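Local coordinates for putative molybdenum carrier protein (PDB 3IMK) that is of unknown function but may carry molybdenum, as a member of the circularly permutated YpsA family of the SLOG clan, at residues A[19-24]-A[48-53]; A[38-43]-A[55-60]; A[69-74]-A[131-136]. One frame throughout, in Å; residues are numbered along the deposited sequence.

Interaction 1. Residues A[19-24]-A[48-53]; sequences ADRAAL and RVPETY
Arg-21 reaches from helix 19-29 to the loop at 48-53 and meets three of its residues. Its CD lies 3.7 Å from OH of Tyr-53 and equally near CZ, with the two side chains crossing at about a right angle. Farther out, NH1 comes to 3.8 Å from CD of Pro-50. Val-49 places CG1 over one face of the guanidinium, 4.2 Å above its plane and offset toward the rim. One turn on, Leu-24 packs CB 3.9 Å from CE1 of Tyr-53, and its CD1 lies by CD1 of the ring.

The contact joins the first helix of the parallel alpha/beta sheet fold to the long connection between strands 34-38 and 56-57. Water 1 spans the polar ends. It accepts from Arg-21 NH1 at 3.0 Å, in the guanidinium plane, and donates to Tyr-53 OH at 2.8 Å. Arg-21 NH2 is also bound to Gly-15 O, and Tyr-53 OH to Asp-25. Bends at chi2 (71°) and chi3 (60°) fold CD and then NE of Arg-21 back from an extended course.

Tyr-53 is the last residue of a type I turn that starts at Pro-50. Tyr-53 N bonds to Pro-50 O at 3.2 Å.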
loop_
_atom_site.group_PDB
_atom_site.type_symbol
_atom_site.label_atom_id
_atom_site.label_comp_id
_atom_site.label_asym_id
_atom_site.label_seq_id
_atom_site.Cartn_x
_atom_site.Cartn_y
_atom_site.Cartn_z
ATOM N N ALA A 19 -6.889 1.711 2.640
ATOM C CA ALA A 19 -5.962 1.092 1.705
ATOM C C ALA A 19 -4.971 0.135 2.382
ATOM O O ALA A 19 -4.739 -0.978 1.887
ATOM C CB ALA A 19 -5.158 2.193 0.923
ATOM N N ASP A 20 -4.362 0.569 3.495
ATOM C CA ASP A 20 -3.349 -0.286 4.147
ATOM C C ASP A 20 -3.961 -1.663 4.506
ATOM O O ASP A 20 -3.290 -2.720 4.412
ATOM C CB ASP A 20 -2.853 0.329 5.457
ATOM C CG ASP A 20 -1.860 1.461 5.331
ATOM O OD1 ASP A 20 -1.474 1.866 4.230
ATOM O OD2 ASP A 20 -1.471 1.931 6.440
ATOM N N ARG A 21 -5.157 -1.640 5.085
ATOM C CA ARG A 21 -5.795 -2.850 5.607
ATOM C C ARG A 21 -6.216 -3.776 4.467
ATOM O O ARG A 21 -5.999 -5.015 4.518
ATOM C CB ARG A 21 -6.960 -2.484 6.523
ATOM C CG ARG A 21 -7.373 -3.641 7.463
ATOM C CD ARG A 21 -6.322 -3.903 8.585
ATOM N NE ARG A 21 -6.077 -2.765 9.475
ATOM C CZ ARG A 21 -6.836 -2.432 10.512
ATOM N NH1 ARG A 21 -7.898 -3.155 10.826
ATOM N NH2 ARG A 21 -6.537 -1.368 11.251
ATOM N N ALA A 22 -6.725 -3.184 3.373
ATOM C CA ALA A 22 -7.022 -3.963 2.197
ATOM C C ALA A 22 -5.775 -4.640 1.647
ATOM O O ALA A 22 -5.826 -5.803 1.181
ATOM C CB ALA A 22 -7.697 -3.104 1.090
ATOM N N ALA A 23 -4.657 -3.933 1.622
ATOM C CA ALA A 23 -3.456 -4.587 1.155
ATOM C C ALA A 23 -3.111 -5.855 1.908
ATOM O O ALA A 23 -2.748 -6.889 1.312
ATOM C CB ALA A 23 -2.270 -3.571 1.213
ATOM N N LEU A 24 -3.206 -5.788 3.242
ATOM C CA LEU A 24 -2.882 -6.937 4.074
ATOM C C LEU A 24 -3.906 -8.074 3.900
ATOM O O LEU A 24 -3.540 -9.232 3.798
ATOM C CB LEU A 24 -2.787 -6.521 5.554
ATOM C CG LEU A 24 -1.747 -5.437 5.868
ATOM C CD1 LEU A 24 -1.759 -5.088 7.397
ATOM C CD2 LEU A 24 -0.323 -5.830 5.427
ATOM N N ARG A 48 -6.467 -0.703 18.065
ATOM C CA ARG A 48 -5.258 -1.514 17.954
ATOM C C ARG A 48 -5.380 -2.457 16.725
ATOM O O ARG A 48 -6.365 -3.173 16.588
ATOM C CB ARG A 48 -5.097 -2.321 19.252
ATOM C CG ARG A 48 -3.800 -3.083 19.384
ATOM C CD ARG A 48 -3.736 -3.830 20.704
ATOM N NE ARG A 48 -2.575 -4.709 20.785
ATOM C CZ ARG A 48 -1.366 -4.331 21.178
ATOM N NH1 ARG A 48 -1.138 -3.075 21.541
ATOM N NH2 ARG A 48 -0.371 -5.220 21.231
ATOM N N VAL A 49 -4.401 -2.454 15.838
ATOM C CA VAL A 49 -4.470 -3.350 14.672
ATOM C C VAL A 49 -4.581 -4.784 15.216
ATOM O O VAL A 49 -3.758 -5.198 16.035
ATOM C CB VAL A 49 -3.216 -3.232 13.746
ATOM C CG1 VAL A 49 -3.328 -4.232 12.588
ATOM C CG2 VAL A 49 -3.004 -1.788 13.205
ATOM N N PRO A 50 -5.596 -5.550 14.764
ATOM C CA PRO A 50 -5.814 -6.883 15.341
ATOM C C PRO A 50 -4.559 -7.759 15.345
ATOM O O PRO A 50 -3.741 -7.695 14.436
ATOM C CB PRO A 50 -6.919 -7.467 14.476
ATOM C CG PRO A 50 -7.710 -6.280 14.073
ATOM C CD PRO A 50 -6.673 -5.180 13.848
ATOM N N GLU A 51 -4.415 -8.572 16.378
ATOM C CA GLU A 51 -3.210 -9.353 16.567
ATOM C C GLU A 51 -2.995 -10.437 15.497
ATOM O O GLU A 51 -1.900 -10.958 15.366
ATOM C CB GLU A 51 -3.218 -9.965 17.960
ATOM C CG GLU A 51 -3.169 -8.889 19.051
ATOM C CD GLU A 51 -1.776 -8.270 19.319
ATOM O OE1 GLU A 51 -0.817 -8.422 18.513
ATOM O OE2 GLU A 51 -1.648 -7.620 20.386
ATOM N N THR A 52 -4.035 -10.764 14.757
ATOM C CA THR A 52 -3.898 -11.755 13.705
ATOM C C THR A 52 -2.918 -11.278 12.614
ATOM O O THR A 52 -2.307 -12.090 11.919
ATOM C CB THR A 52 -5.245 -12.082 13.107
ATOM O OG1 THR A 52 -5.946 -10.859 12.847
ATOM C CG2 THR A 52 -6.071 -12.920 14.090
ATOM N N TYR A 53 -2.755 -9.969 12.465
ATOM C CA TYR A 53 -1.797 -9.431 11.494
ATOM C C TYR A 53 -0.379 -9.387 12.090
ATOM O O TYR A 53 -0.153 -8.751 13.131
ATOM C CB TYR A 53 -2.176 -8.008 11.092
ATOM C CG TYR A 53 -3.532 -7.864 10.426
ATOM C CD1 TYR A 53 -3.705 -8.131 9.076
ATOM C CD2 TYR A 53 -4.647 -7.470 11.163
ATOM C CE1 TYR A 53 -4.972 -7.998 8.461
ATOM C CE2 TYR A 53 -5.871 -7.328 10.555
ATOM C CZ TYR A 53 -6.029 -7.582 9.210
ATOM O OH TYR A 53 -7.258 -7.444 8.634
HETATM O O HOH W 1 -9.107 -5.669 9.850
#

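Interaction 2. Residues A[38-43]-A[55-60]; sequences VPKGRL and LQEMPT
Val-38 and Glu-57 pair as a parallel beta bridge at the edge of the sheet, where the short strand 56-57 runs beside strand 34-38. Val-38 N bonds to Gln-56 O, and Met-58 N returns a bond to Val-38 O. Beyond the bridge, Lys-40 N bonds to Thr-60 O at 2.9 Å. On the side of the bridge where Val-38 and Glu-57 put their side chains, Val-38 CG1 packs 3.7 Å from CD1 of Leu-55.

Glu-57 makes the side-chain hydrogen bond across the contact. Its CB leads to CG, which is set anti to the carbonyl carbon (chi1 -71°) and rests 4.0 Å from CG2 of Val-38 and near Pro-39 O. The chain stays extended, and CD arrives beside Gly-41 N and Arg-42 CG. At the tip, OE1 accepts from Gly-41 N at 2.8 Å, in a nearly straight bond (169°) that enters from above the carboxylate plane. The other oxygen, Glu-57 OE2, passes 3.7 Å from Arg-42 CG.

Met-58 and Pro-59 also line the pocket of a bound polyether, probably from the crystallisation liquor. Arg-42 itself is bound to the backbone of the 48-53 loop, through NE to Val-49 O and NH2 to Pro-50 O and Tyr-53 O. Its NH1 gives a bond to water 4, which donates to Glu-57 OE2 at 2.6 Å.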
loop_
_atom_site.group_PDB
_atom_site.type_symbol
_atom_site.label_atom_id
_atom_site.label_comp_id
_atom_site.label_asym_id
_atom_site.label_seq_id
_atom_site.Cartn_x
_atom_site.Cartn_y
_atom_site.Cartn_z
ATOM N N VAL A 38 4.130 -0.453 11.933
ATOM C CA VAL A 38 3.004 0.225 12.546
ATOM C C VAL A 38 3.524 1.098 13.690
ATOM O O VAL A 38 4.634 0.876 14.187
ATOM C CB VAL A 38 1.932 -0.819 13.051
ATOM C CG1 VAL A 38 1.363 -1.600 11.857
ATOM C CG2 VAL A 38 2.467 -1.751 14.119
ATOM N N PRO A 39 2.720 2.068 14.148
ATOM C CA PRO A 39 3.166 2.829 15.337
ATOM C C PRO A 39 3.371 1.946 16.548
ATOM O O PRO A 39 2.711 0.930 16.668
ATOM C CB PRO A 39 2.003 3.814 15.575
ATOM C CG PRO A 39 1.277 3.883 14.237
ATOM C CD PRO A 39 1.389 2.495 13.697
ATOM N N LYS A 40 4.216 2.376 17.493
ATOM C CA LYS A 40 4.221 1.752 18.803
ATOM C C LYS A 40 2.780 1.626 19.302
ATOM O O LYS A 40 1.992 2.543 19.154
ATOM C CB LYS A 40 5.064 2.563 19.774
ATOM C CG LYS A 40 5.284 1.878 21.092
ATOM C CD LYS A 40 6.047 2.785 22.054
ATOM C CE LYS A 40 5.216 3.966 22.609
ATOM N NZ LYS A 40 5.947 4.660 23.728
ATOM N N GLY A 41 2.434 0.468 19.852
ATOM C CA GLY A 41 1.074 0.206 20.331
ATOM C C GLY A 41 0.105 -0.239 19.246
ATOM O O GLY A 41 -1.055 -0.500 19.510
ATOM N N ARG A 42 0.606 -0.390 18.020
ATOM C CA ARG A 42 -0.210 -0.815 16.891
ATOM C C ARG A 42 -1.390 0.144 16.638
ATOM O O ARG A 42 -2.498 -0.264 16.263
ATOM C CB ARG A 42 -0.704 -2.277 17.032
ATOM C CG ARG A 42 0.318 -3.274 17.447
ATOM C CD ARG A 42 -0.351 -4.607 17.761
ATOM N NE ARG A 42 -0.991 -5.244 16.613
ATOM C CZ ARG A 42 -0.356 -6.064 15.776
ATOM N NH1 ARG A 42 0.947 -6.267 15.864
ATOM N NH2 ARG A 42 -1.023 -6.657 14.808
ATOM N N LEU A 43 -1.147 1.430 16.814
ATOM C CA LEU A 43 -2.240 2.386 16.724
ATOM C C LEU A 43 -2.788 2.529 15.311
ATOM O O LEU A 43 -2.017 2.524 14.323
ATOM C CB LEU A 43 -1.848 3.756 17.262
ATOM C CG LEU A 43 -1.266 3.740 18.660
ATOM C CD1 LEU A 43 -0.888 5.207 19.100
ATOM C CD2 LEU A 43 -2.201 3.113 19.695
ATOM N N LEU A 55 2.809 -7.892 12.242
ATOM C CA LEU A 55 3.395 -6.577 11.899
ATOM C C LEU A 55 4.443 -6.178 12.894
ATOM O O LEU A 55 4.554 -6.802 13.954
ATOM C CB LEU A 55 2.311 -5.506 11.797
ATOM C CG LEU A 55 1.182 -5.873 10.810
ATOM C CD1 LEU A 55 0.038 -4.953 10.970
ATOM C CD2 LEU A 55 1.654 -5.747 9.354
ATOM N N GLN A 56 5.213 -5.135 12.578
ATOM C CA GLN A 56 6.341 -4.755 13.434
ATOM C C GLN A 56 6.133 -3.341 13.974
ATOM O O GLN A 56 5.855 -2.410 13.226
ATOM C CB GLN A 56 7.610 -4.810 12.573
ATOM C CG GLN A 56 7.924 -6.241 11.935
ATOM C CD GLN A 56 6.999 -6.754 10.744
ATOM O OE1 GLN A 56 6.837 -6.090 9.723
ATOM N NE2 GLN A 56 6.472 -7.989 10.880
ATOM N N GLU A 57 6.276 -3.158 15.297
ATOM C CA GLU A 57 6.099 -1.862 15.912
ATOM C C GLU A 57 7.349 -0.981 15.801
ATOM O O GLU A 57 8.474 -1.461 16.039
ATOM C CB GLU A 57 5.687 -1.999 17.388
ATOM C CG GLU A 57 4.295 -2.504 17.601
ATOM C CD GLU A 57 3.951 -2.645 19.084
ATOM O OE1 GLU A 57 4.215 -1.705 19.863
ATOM O OE2 GLU A 57 3.386 -3.693 19.460
HETATM N N MSE A 58 7.095 0.304 15.532
HETATM C CA MSE A 58 8.126 1.362 15.567
HETATM C C MSE A 58 8.398 1.773 17.023
HETATM O O MSE A 58 7.624 1.454 17.934
HETATM C CB MSE A 58 7.679 2.577 14.785
HETATM C CG MSE A 58 7.500 2.333 13.314
HETATM SE SE MSE A 58 9.330 2.203 12.457
HETATM C CE MSE A 58 9.848 4.092 12.541
ATOM N N PRO A 59 9.495 2.489 17.251
ATOM C CA PRO A 59 9.812 2.930 18.620
ATOM C C PRO A 59 8.876 3.954 19.240
ATOM O O PRO A 59 8.843 4.082 20.476
ATOM C CB PRO A 59 11.209 3.548 18.478
ATOM C CG PRO A 59 11.738 3.164 17.167
ATOM C CD PRO A 59 10.582 2.796 16.287
ATOM N N THR A 60 8.168 4.712 18.424
ATOM C CA THR A 60 7.229 5.710 18.926
ATOM C C THR A 60 5.888 5.559 18.248
ATOM O O THR A 60 5.760 4.855 17.249
ATOM C CB THR A 60 7.720 7.211 18.773
ATOM O OG1 THR A 60 7.534 7.678 17.419
ATOM C CG2 THR A 60 9.186 7.325 19.143
HETATM O O HOH W 2 8.091 6.094 22.462
HETATM O O HOH W 3 2.303 -8.724 15.059
HETATM O O HOH W 4 2.879 -5.845 18.020
#

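Interaction 3. Residues A[69-74]-A[131-136]; sequences KNVLDS and VLNIAG
Ser-74 OG presses 3.3 Å from CB of Asn-133 while it donates a 2.8 Å hydrogen bond to Asn-70 O. The bond lies in the carbonyl plane of Asn-70. OG stands between the backbone N and the carbonyl carbon (chi1 54°). The hydroxyl thus ties the chain just after the helix back to its last turn, on the side that meets the strand.

Asn-133 is the main partner from strand 131-135. Its CG is anti to the backbone N (chi1 179°), and the amide lies against the helix at Asn-70. OD1 comes to 3.4 Å from CB of Asn-70. ND2 passes 4.0 Å from CG2 of Val-71 and has its hydrogen bond with Thr-77 OG1, on the neighbouring strand 76-81.

This is helix-on-sheet packing in a parallel alpha/beta fold. Helix 63-72 ends over strand 131-135, which runs between strands 10-12 and 76-81. Ile-12 touches Asn-70, Ser-74 and Asn-133. The side-chain oxygen of Asn-70, OD1, accepts from Trp-37 N. Lys-69, Leu-72 and Asp-73 line the pocket of the bound polyether.

An alanine at Ser-74 would probably leave Asn-70 O without this donor and the chain after the helix less firmly held to it, with a small gap beside Asn-133 CB.

Toward the start of the strand, Val-131 CG1 lies 4.0 Å from Ser-74 CB. That CB also sits 3.5 Å from Val-131 O. Val-131 N is bound to Asp-75, the residue after Ser-74.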
loop_
_atom_site.group_PDB
_atom_site.type_symbol
_atom_site.label_atom_id
_atom_site.label_comp_id
_atom_site.label_asym_id
_atom_site.label_seq_id
_atom_site.Cartn_x
_atom_site.Cartn_y
_atom_site.Cartn_z
ATOM N N LYS A 69 9.052 4.740 7.184
ATOM C CA LYS A 69 9.749 3.430 7.307
ATOM C C LYS A 69 9.238 2.441 6.237
ATOM O O LYS A 69 10.051 1.717 5.638
ATOM C CB LYS A 69 9.596 2.850 8.745
ATOM C CG LYS A 69 10.506 1.631 9.027
ATOM C CD LYS A 69 11.919 2.091 9.332
ATOM C CE LYS A 69 12.825 0.908 9.655
ATOM N NZ LYS A 69 14.238 1.352 10.013
ATOM N N ASN A 70 7.925 2.420 5.993
ATOM C CA ASN A 70 7.413 1.496 4.946
ATOM C C ASN A 70 7.895 1.874 3.546
ATOM O O ASN A 70 8.179 1.009 2.734
ATOM C CB ASN A 70 5.911 1.358 5.033
ATOM C CG ASN A 70 5.479 0.632 6.282
ATOM O OD1 ASN A 70 6.118 -0.346 6.688
ATOM N ND2 ASN A 70 4.417 1.132 6.928
ATOM N N VAL A 71 8.049 3.163 3.278
ATOM C CA VAL A 71 8.636 3.625 2.000
ATOM C C VAL A 71 10.084 3.167 1.871
ATOM O O VAL A 71 10.514 2.749 0.784
ATOM C CB VAL A 71 8.499 5.183 1.838
ATOM C CG1 VAL A 71 9.334 5.738 0.652
ATOM C CG2 VAL A 71 7.029 5.609 1.675
ATOM N N LEU A 72 10.823 3.259 2.961
ATOM C CA LEU A 72 12.252 2.940 2.940
ATOM C C LEU A 72 12.490 1.434 2.896
ATOM O O LEU A 72 13.500 0.995 2.321
ATOM C CB LEU A 72 12.962 3.535 4.146
ATOM C CG LEU A 72 13.196 5.027 4.073
ATOM C CD1 LEU A 72 13.594 5.612 5.454
ATOM C CD2 LEU A 72 14.277 5.348 3.040
ATOM N N ASP A 73 11.610 0.639 3.519
ATOM C CA ASP A 73 11.853 -0.779 3.672
ATOM C C ASP A 73 11.063 -1.621 2.632
ATOM O O ASP A 73 10.563 -2.716 2.969
ATOM C CB ASP A 73 11.450 -1.167 5.099
ATOM C CG ASP A 73 12.139 -2.412 5.630
ATOM O OD1 ASP A 73 13.100 -2.912 5.000
ATOM O OD2 ASP A 73 11.705 -2.910 6.712
ATOM N N SER A 74 10.951 -1.101 1.407
ATOM C CA SER A 74 10.322 -1.805 0.286
ATOM C C SER A 74 10.992 -1.414 -0.988
ATOM O O SER A 74 11.819 -0.483 -1.014
ATOM C CB SER A 74 8.829 -1.472 0.223
ATOM O OG SER A 74 8.580 -0.072 0.171
ATOM N N VAL A 131 9.053 -6.426 -3.226
ATOM C CA VAL A 131 8.487 -6.040 -1.946
ATOM C C VAL A 131 7.756 -4.727 -2.189
ATOM O O VAL A 131 8.405 -3.680 -2.491
ATOM C CB VAL A 131 9.548 -5.878 -0.865
ATOM C CG1 VAL A 131 8.891 -5.436 0.453
ATOM C CG2 VAL A 131 10.366 -7.210 -0.656
ATOM N N LEU A 132 6.426 -4.814 -2.186
ATOM C CA LEU A 132 5.569 -3.714 -2.548
ATOM C C LEU A 132 4.866 -3.111 -1.362
ATOM O O LEU A 132 4.090 -3.807 -0.697
ATOM C CB LEU A 132 4.532 -4.205 -3.551
ATOM C CG LEU A 132 3.475 -3.199 -4.021
ATOM C CD1 LEU A 132 4.109 -2.020 -4.755
ATOM C CD2 LEU A 132 2.451 -3.908 -4.954
ATOM N N ASN A 133 5.134 -1.832 -1.071
ATOM C CA ASN A 133 4.406 -1.057 -0.052
ATOM C C ASN A 133 3.155 -0.481 -0.692
ATOM O O ASN A 133 3.227 0.055 -1.789
ATOM C CB ASN A 133 5.295 0.062 0.436
ATOM C CG ASN A 133 4.639 0.971 1.482
ATOM O OD1 ASN A 133 3.933 0.479 2.369
ATOM N ND2 ASN A 133 4.935 2.263 1.434
ATOM N N ILE A 134 2.011 -0.664 -0.033
ATOM C CA ILE A 134 0.734 -0.172 -0.544
ATOM C C ILE A 134 0.205 0.780 0.511
ATOM O O ILE A 134 0.100 0.460 1.702
ATOM C CB ILE A 134 -0.255 -1.303 -0.842
ATOM C CG1 ILE A 134 0.393 -2.255 -1.840
ATOM C CG2 ILE A 134 -1.594 -0.696 -1.362
ATOM C CD1 ILE A 134 -0.475 -3.490 -2.218
ATOM N N ALA A 135 -0.179 1.975 0.068
ATOM C CA ALA A 135 -0.621 3.070 0.918
ATOM C C ALA A 135 -1.845 3.742 0.352
ATOM O O ALA A 135 -2.163 3.659 -0.822
ATOM C CB ALA A 135 0.544 4.105 1.049
ATOM N N GLY A 136 -2.513 4.511 1.202
ATOM C CA GLY A 136 -3.649 5.312 0.783
ATOM C C GLY A 136 -4.470 5.760 1.984
ATOM O O GLY A 136 -4.100 5.512 3.152
#

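From the N terminus, helix 19-29 comes first, and interaction 1 closes the path from it to the loop at 48-53. Interaction 2 opens inside that span, at the end of strand 34-38, and closes beyond it on strand 56-57. The two therefore cross. Arg-42, from interaction 2, is a side chain that ties the two together. Interaction 3 follows in series. It is the longest closure, bringing helix 63-72 to strand 131-135 in the middle of the sheet, whereas interaction 2 sits at an outer strand. Met-58 SE packs on Lys-69 between interactions 2 and 3. Ala-23 packs on Ile-134 between interactions 1 and 3.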